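Local coordinates for hypothetical protein BACOVA_04980 (Bacteroides ovatus, PDB 3UFI) that probably serves as a fimbrillin-like subunit of a distinct type of pilus of human gut bacteria, with a putative role in cell adhesion, at residues 22-25 against 30-33; 46-51 against 57-62; 249-254 against 262-267. All coordinates share one frame; numbering follows the deposited sequence.

Contact 1: residues 22-25 against 30-33; sequences NEVV and ETRA
E23 and R32 are paired by two backbone hydrogen bonds. E23 N donates to R32 O over 3.0 Å, and R32 N returns an almost straight bond (177°) to E23 O, also 3.0 Å long, reaching that oxygen from above its carbonyl plane. The next hydrogen-bonded pair, V25 with E30, is less even: V25 N meets E30 O at 3.0 Å, whereas the return bond from E30 N to V25 O is weak at 3.5 Å. This is an antiparallel beta hairpin whose strands cross at 136°. V24–T31 lies between them and N22–A33 just beyond E23–R32; both are non-hydrogen-bonded, the CA-H of N22 pointing to R32 O and that of V24 to E30 O.

Side chains alternate between the two faces. V25 CG2 rests against the aliphatic shaft of R32, 3.9 Å from its CD; valine suits an extended strand, and arginine offers methylenes before its charged end. On the other face V24 CG2 touches T31 OG1 at 3.6 Å, since chi1 (179°) sends CG1 anti to the backbone N and leaves CG2 turned to T31; N22 OD1 abuts A33 CB at 3.4 Å.

Polar ends are held by neighbours: T31 OG1 by D282, N22 ND2 by D154 and E23 OE1 by H157. Strand 16-25 runs parallel to strand 150-156, to which N22 bonds through F155, and V24 pairs by backbone with W283.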
# COMPACT_ATOMS: atom_id res chain seq x y z
N ASN A 22 9.16 0.18 -4.72
CA ASN A 22 9.45 1.47 -5.37
C ASN A 22 8.86 2.58 -4.55
O ASN A 22 7.64 2.65 -4.37
CB ASN A 22 8.93 1.55 -6.81
CG ASN A 22 9.58 0.55 -7.72
OD1 ASN A 22 10.68 0.06 -7.45
ND2 ASN A 22 8.94 0.24 -8.82
N GLU A 23 9.73 3.43 -4.00
CA GLU A 23 9.29 4.54 -3.17
C GLU A 23 10.37 5.57 -3.02
O GLU A 23 11.54 5.32 -3.31
CB GLU A 23 8.80 4.06 -1.79
CG GLU A 23 9.78 3.19 -1.03
CD GLU A 23 9.21 2.68 0.28
OE1 GLU A 23 8.05 2.21 0.29
OE2 GLU A 23 9.93 2.75 1.30
N VAL A 24 9.97 6.75 -2.55
CA VAL A 24 10.88 7.86 -2.30
C VAL A 24 11.70 7.54 -1.07
O VAL A 24 11.17 7.22 -0.00
CB VAL A 24 10.16 9.23 -2.18
CG1 VAL A 24 11.16 10.36 -1.89
CG2 VAL A 24 9.35 9.54 -3.43
N VAL A 25 13.01 7.60 -1.25
CA VAL A 25 14.00 7.45 -0.19
C VAL A 25 14.33 8.90 0.21
O VAL A 25 14.88 9.66 -0.60
CB VAL A 25 15.22 6.65 -0.68
CG1 VAL A 25 16.14 6.31 0.48
CG2 VAL A 25 14.79 5.38 -1.42
N GLU A 30 14.93 10.76 -3.88
CA GLU A 30 14.76 10.11 -5.17
C GLU A 30 13.88 8.87 -5.07
O GLU A 30 13.96 8.14 -4.08
CB GLU A 30 16.15 9.71 -5.72
CG GLU A 30 16.19 9.36 -7.20
CD GLU A 30 15.54 10.38 -8.13
OE1 GLU A 30 14.31 10.27 -8.38
OE2 GLU A 30 16.27 11.30 -8.58
N THR A 31 13.08 8.61 -6.12
CA THR A 31 12.26 7.40 -6.21
C THR A 31 13.19 6.26 -6.64
O THR A 31 13.81 6.32 -7.71
CB THR A 31 11.08 7.59 -7.15
OG1 THR A 31 10.42 8.79 -6.79
CG2 THR A 31 10.12 6.42 -7.10
N ARG A 32 13.30 5.24 -5.79
CA ARG A 32 14.18 4.10 -6.01
C ARG A 32 13.50 2.78 -5.72
O ARG A 32 12.51 2.74 -4.98
CB ARG A 32 15.40 4.23 -5.06
CG ARG A 32 16.23 5.51 -5.21
CD ARG A 32 17.41 5.51 -4.26
NE ARG A 32 18.29 4.37 -4.52
CZ ARG A 32 19.28 4.36 -5.41
NH1 ARG A 32 19.57 5.46 -6.10
NH2 ARG A 32 19.99 3.26 -5.60
N ALA A 33 14.07 1.68 -6.26
CA ALA A 33 13.69 0.31 -5.92
C ALA A 33 14.51 0.05 -4.68
O ALA A 33 15.74 0.19 -4.73
CB ALA A 33 14.02 -0.66 -7.05

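Contact 2: residues 46-51 against 57-62; sequences VTVEAD and ANAVDT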
# COMPACT_ATOMS: atom_id res chain seq x y z
N VAL A 46 2.63 -15.25 -3.11
CA VAL A 46 3.29 -15.50 -4.41
C VAL A 46 2.48 -16.52 -5.23
O VAL A 46 2.13 -17.60 -4.75
CB VAL A 46 4.78 -15.93 -4.23
CG1 VAL A 46 5.45 -16.23 -5.58
CG2 VAL A 46 5.57 -14.85 -3.47
N THR A 47 2.16 -16.15 -6.48
CA THR A 47 1.38 -16.97 -7.39
C THR A 47 2.17 -17.22 -8.69
O THR A 47 2.68 -16.27 -9.29
CB THR A 47 0.04 -16.27 -7.68
OG1 THR A 47 -0.65 -16.05 -6.45
CG2 THR A 47 -0.87 -17.07 -8.61
N VAL A 48 2.18 -18.48 -9.14
CA VAL A 48 2.73 -18.88 -10.44
C VAL A 48 1.58 -18.68 -11.43
O VAL A 48 0.59 -19.41 -11.38
CB VAL A 48 3.32 -20.30 -10.45
CG1 VAL A 48 3.78 -20.68 -11.86
CG2 VAL A 48 4.47 -20.40 -9.46
N GLU A 49 1.67 -17.60 -12.21
CA GLU A 49 0.65 -17.17 -13.16
C GLU A 49 0.66 -18.02 -14.42
O GLU A 49 -0.36 -18.59 -14.78
CB GLU A 49 0.84 -15.67 -13.50
CG GLU A 49 0.02 -15.20 -14.70
CD GLU A 49 0.04 -13.72 -15.02
OE1 GLU A 49 -0.13 -12.91 -14.09
OE2 GLU A 49 0.15 -13.38 -16.22
N ALA A 50 1.81 -18.09 -15.07
CA ALA A 50 2.01 -18.80 -16.32
C ALA A 50 3.31 -19.57 -16.33
O ALA A 50 4.31 -19.14 -15.75
CB ALA A 50 2.01 -17.81 -17.49
N ASP A 51 3.25 -20.74 -16.98
CA ASP A 51 4.29 -21.69 -17.30
C ASP A 51 4.32 -21.67 -18.82
O ASP A 51 3.36 -22.12 -19.45
CB ASP A 51 3.94 -23.08 -16.70
CG ASP A 51 4.92 -24.22 -16.95
OD1 ASP A 51 5.71 -24.15 -17.92
OD2 ASP A 51 4.89 -25.21 -16.17
N ALA A 57 -0.24 -26.85 -16.65
CA ALA A 57 0.62 -27.49 -15.64
C ALA A 57 0.03 -27.44 -14.21
O ALA A 57 -0.92 -26.69 -13.94
CB ALA A 57 1.99 -26.83 -15.64
N ASN A 58 0.62 -28.26 -13.30
CA ASN A 58 0.27 -28.38 -11.88
C ASN A 58 0.80 -27.18 -11.07
O ASN A 58 0.21 -26.86 -10.03
CB ASN A 58 0.81 -29.69 -11.30
N ALA A 59 1.89 -26.51 -11.53
CA ALA A 59 2.48 -25.33 -10.88
C ALA A 59 1.46 -24.19 -10.78
O ALA A 59 1.16 -23.74 -9.67
CB ALA A 59 3.71 -24.86 -11.65
N VAL A 60 0.88 -23.78 -11.93
CA VAL A 60 -0.13 -22.72 -12.07
C VAL A 60 -1.38 -23.06 -11.19
O VAL A 60 -2.06 -22.14 -10.74
CB VAL A 60 -0.47 -22.49 -13.59
CG1 VAL A 60 -1.73 -21.65 -13.80
CG2 VAL A 60 0.71 -21.86 -14.33
N ASP A 61 -1.61 -24.37 -10.89
CA ASP A 61 -2.73 -24.85 -10.08
C ASP A 61 -2.41 -25.00 -8.58
O ASP A 61 -3.33 -24.85 -7.78
CB ASP A 61 -3.24 -26.21 -10.61
CG ASP A 61 -3.92 -26.15 -11.98
OD1 ASP A 61 -4.64 -25.16 -12.25
OD2 ASP A 61 -3.78 -27.13 -12.75
N THR A 62 -1.17 -25.34 -8.19
CA THR A 62 -0.78 -25.56 -6.79
C THR A 62 -0.23 -24.29 -6.13
O THR A 62 -0.55 -23.99 -4.97
CB THR A 62 0.31 -26.67 -6.71
OG1 THR A 62 -0.18 -27.84 -7.35
CG2 THR A 62 0.74 -27.02 -5.27
O HOH W 1 -2.37 -19.41 -11.14
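V48 and V60 touch where strand 43-51 of the fimbrillin-like region meets the short helix 59-62. The strand carries a classic beta bulge: E49 and A50 both pair with T97 of strand 95-102. The chain then loops back, so that the helical turn lies against the strand without pairing with it as a neighbouring strand would.

The apolar contacts are spare. V48 CG1, set anti to its own backbone nitrogen by a chi1 of 176°, points at two partners, V60 CG2 at 4.1 Å and A59 CB at 4.2 Å. Valine suits a buried strand position whose side chain also reaches Y63, I88, L90 and L98, and the single methyl of alanine lets the helical turn come close. V60 is the broader partner: its CG1 and CG2 straddle the bulge carbonyl, E49 O, and CG2 also lies beside the CB of D51.

The direct polar approach between the backbones is a CA-H...O contact: V60 CA lies 3.5 Å from V48 O, with an angle of 161° at the hydrogen. Within the helical turn, T62 folds back on N58, its OG1 and N both bonding to N58 O; a threonine hydroxyl is well placed for this.

Carboxylate and water-mediated contacts complete the account. The D51 carboxylate holds the loop, OD1 accepting from N54 N. Its OD2 lies 3.4 Å from the CB of A57, a contact to be read loosely because A57 is poorly ordered. One water bridges the two backbones, donating to V48 O at 3.0 Å and to V60 O at 2.8 Å.

Contact 3: residues 249-254 against 262-267; sequences QYMPVQ and YPYNVT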
# COMPACT_ATOMS: atom_id res chain seq x y z
N GLN A 249 -13.16 23.91 6.01
CA GLN A 249 -12.84 24.43 4.69
C GLN A 249 -12.92 23.29 3.69
O GLN A 249 -12.59 22.15 4.02
CB GLN A 249 -11.47 25.15 4.65
CG GLN A 249 -11.20 25.97 3.37
CD GLN A 249 -12.29 27.00 3.12
OE1 GLN A 249 -13.29 26.77 2.39
NE2 GLN A 249 -12.14 28.13 3.78
N TYR A 250 -13.43 23.59 2.50
CA TYR A 250 -13.51 22.63 1.41
C TYR A 250 -12.15 22.54 0.74
O TYR A 250 -11.47 23.55 0.59
CB TYR A 250 -14.61 23.00 0.40
CG TYR A 250 -15.99 22.66 0.91
CD1 TYR A 250 -16.48 21.36 0.86
CD2 TYR A 250 -16.80 23.64 1.48
CE1 TYR A 250 -17.74 21.04 1.37
CE2 TYR A 250 -18.07 23.34 1.97
CZ TYR A 250 -18.53 22.04 1.92
OH TYR A 250 -19.77 21.75 2.44
N MSE A 251 -11.77 21.33 0.35
CA MSE A 251 -10.50 21.05 -0.31
C MSE A 251 -10.49 21.35 -1.79
O MSE A 251 -11.49 21.04 -2.45
CB MSE A 251 -10.16 19.54 -0.20
CG MSE A 251 -10.38 18.92 1.17
SE MSE A 251 -8.72 18.35 1.96
CE MSE A 251 -8.35 16.76 1.01
N PRO A 252 -9.33 21.81 -2.35
CA PRO A 252 -9.17 21.81 -3.82
C PRO A 252 -9.06 20.34 -4.26
O PRO A 252 -8.15 19.62 -3.83
CB PRO A 252 -7.85 22.59 -4.04
CG PRO A 252 -7.40 23.02 -2.69
CD PRO A 252 -8.06 22.16 -1.69
N VAL A 253 -10.01 19.86 -5.04
CA VAL A 253 -10.05 18.42 -5.35
C VAL A 253 -9.24 18.06 -6.60
O VAL A 253 -9.01 18.90 -7.48
CB VAL A 253 -11.51 17.89 -5.44
CG1 VAL A 253 -12.28 18.19 -4.17
CG2 VAL A 253 -12.24 18.42 -6.68
N GLN A 254 -8.85 16.78 -6.68
CA GLN A 254 -8.12 16.25 -7.83
C GLN A 254 -8.30 14.75 -7.91
O GLN A 254 -8.85 14.13 -7.00
CB GLN A 254 -6.61 16.61 -7.74
CG GLN A 254 -5.90 16.00 -6.54
CD GLN A 254 -4.58 16.64 -6.26
OE1 GLN A 254 -3.75 16.83 -7.16
NE2 GLN A 254 -4.33 16.96 -5.00
N TYR A 262 -0.45 12.96 -2.53
CA TYR A 262 -1.04 14.27 -2.82
C TYR A 262 -1.03 15.12 -1.59
O TYR A 262 -1.94 15.05 -0.76
CB TYR A 262 -2.46 14.13 -3.42
CG TYR A 262 -2.44 13.32 -4.71
CD1 TYR A 262 -2.44 11.93 -4.68
CD2 TYR A 262 -2.32 13.95 -5.94
CE1 TYR A 262 -2.35 11.18 -5.85
CE2 TYR A 262 -2.26 13.21 -7.12
CZ TYR A 262 -2.26 11.82 -7.07
OH TYR A 262 -2.20 11.08 -8.23
N PRO A 263 0.01 15.97 -1.45
CA PRO A 263 0.10 16.81 -0.25
C PRO A 263 -0.77 18.07 -0.35
O PRO A 263 -1.00 18.61 -1.43
CB PRO A 263 1.60 17.12 -0.14
CG PRO A 263 2.28 16.35 -1.27
CD PRO A 263 1.21 16.13 -2.29
N TYR A 264 -1.30 18.48 0.79
CA TYR A 264 -2.11 19.68 0.97
C TYR A 264 -1.51 20.50 2.08
O TYR A 264 -1.20 19.94 3.15
CB TYR A 264 -3.58 19.34 1.30
CG TYR A 264 -4.35 18.81 0.13
CD1 TYR A 264 -4.27 17.46 -0.23
CD2 TYR A 264 -5.15 19.65 -0.65
CE1 TYR A 264 -4.99 16.96 -1.32
CE2 TYR A 264 -5.87 19.16 -1.74
CZ TYR A 264 -5.80 17.81 -2.06
OH TYR A 264 -6.48 17.32 -3.15
N ASN A 265 -1.32 21.80 1.84
CA ASN A 265 -0.83 22.71 2.88
C ASN A 265 -2.01 23.24 3.62
O ASN A 265 -2.79 23.99 3.05
CB ASN A 265 0.01 23.87 2.31
CG ASN A 265 1.15 23.41 1.43
OD1 ASN A 265 1.18 23.65 0.22
ND2 ASN A 265 2.09 22.73 2.01
N VAL A 266 -2.19 22.80 4.88
CA VAL A 266 -3.29 23.26 5.73
C VAL A 266 -2.68 24.28 6.71
O VAL A 266 -1.89 23.91 7.58
CB VAL A 266 -3.99 22.07 6.42
CG1 VAL A 266 -5.15 22.55 7.28
CG2 VAL A 266 -4.44 21.04 5.40
N THR A 267 -3.03 25.55 6.56
CA THR A 267 -2.44 26.62 7.36
C THR A 267 -3.46 27.35 8.22
O THR A 267 -4.47 27.81 7.72
CB THR A 267 -1.68 27.63 6.44
OG1 THR A 267 -0.91 26.90 5.49
CG2 THR A 267 -0.74 28.57 7.20
O HOH W 2 -1.54 17.67 -4.10
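The Y264 ring lies beneath the terminal methyl of M251, a selenomethionine, in a Met-aromatic contact. The CE atom sits over the centre of the ring, 4.1 Å from its centroid, while SE, standing where methionine has its sulfur, is farther off above the same face, so the methyl makes the closer CH-pi approach. Methionine's flexible chain suits this task: bent at chi2 and chi3, it crosses the tyrosine side chain at about a right angle. Both segments belong to the fimbrillin-like region, and here they are mostly irregular loop, joined through side chains and one backbone carbonyl, without strand pairing.

P252 packs along the rim of the same ring. Its CD lies 3.7 Å from CE2 of Y264, and its carbonyl oxygen lies at the ring edge, in plane. The phenol makes use of that placing: Y264 OH donates to P252 O at 2.9 Å, close to the line of the carbonyl bond. Tyrosine thus combines a flat apolar surface with a hydroxyl that satisfies a backbone acceptor.

The same hydroxyl accepts from Q254 NE2 at 2.9 Å, so two bonds fix the phenol oxygen. Q254 reaches it with CG wedged between its backbone nitrogen and carbonyl carbon (chi1 63°), beyond which the chain extends; its amide plane stands 88° from the Y264 ring. Q254 OE1 comes 3.4 Å from CD2 of Y262, obliquely to that ring, the amide and ring planes 66° apart; Y262 OH itself bonds to E257 N. I275 of strand 273-275 touches both P252 and Y264, and M232 touches M251 and Y264.

From Q254 NE2 a second link runs through a water, 3.0 Å away, which can donate to P263 O at 2.9 Å, though other acceptors compete for its protons.

Overall arrangement
The three contacts follow one another along the chain without touching. Contacts 1 and 2 reach the same mixed sheet, through strands 16-25 and 43-51, yet their centres lie about 30 Å apart; contact 3 belongs to a different part of the molecule, about 45 Å from contact 2 between centres and across the chain's centre from it. Chemistry follows place. Contact 1, a surface hairpin, relies on backbone hydrogen bonds, one of them weak. Contact 2, partly buried at the end of a strand, relies on small apolar side chains and one water. Contact 3, also partly buried, has no backbone-to-backbone hydrogen bond between its segments and depends on an aromatic ring, its hydroxyl and a glutamine amide.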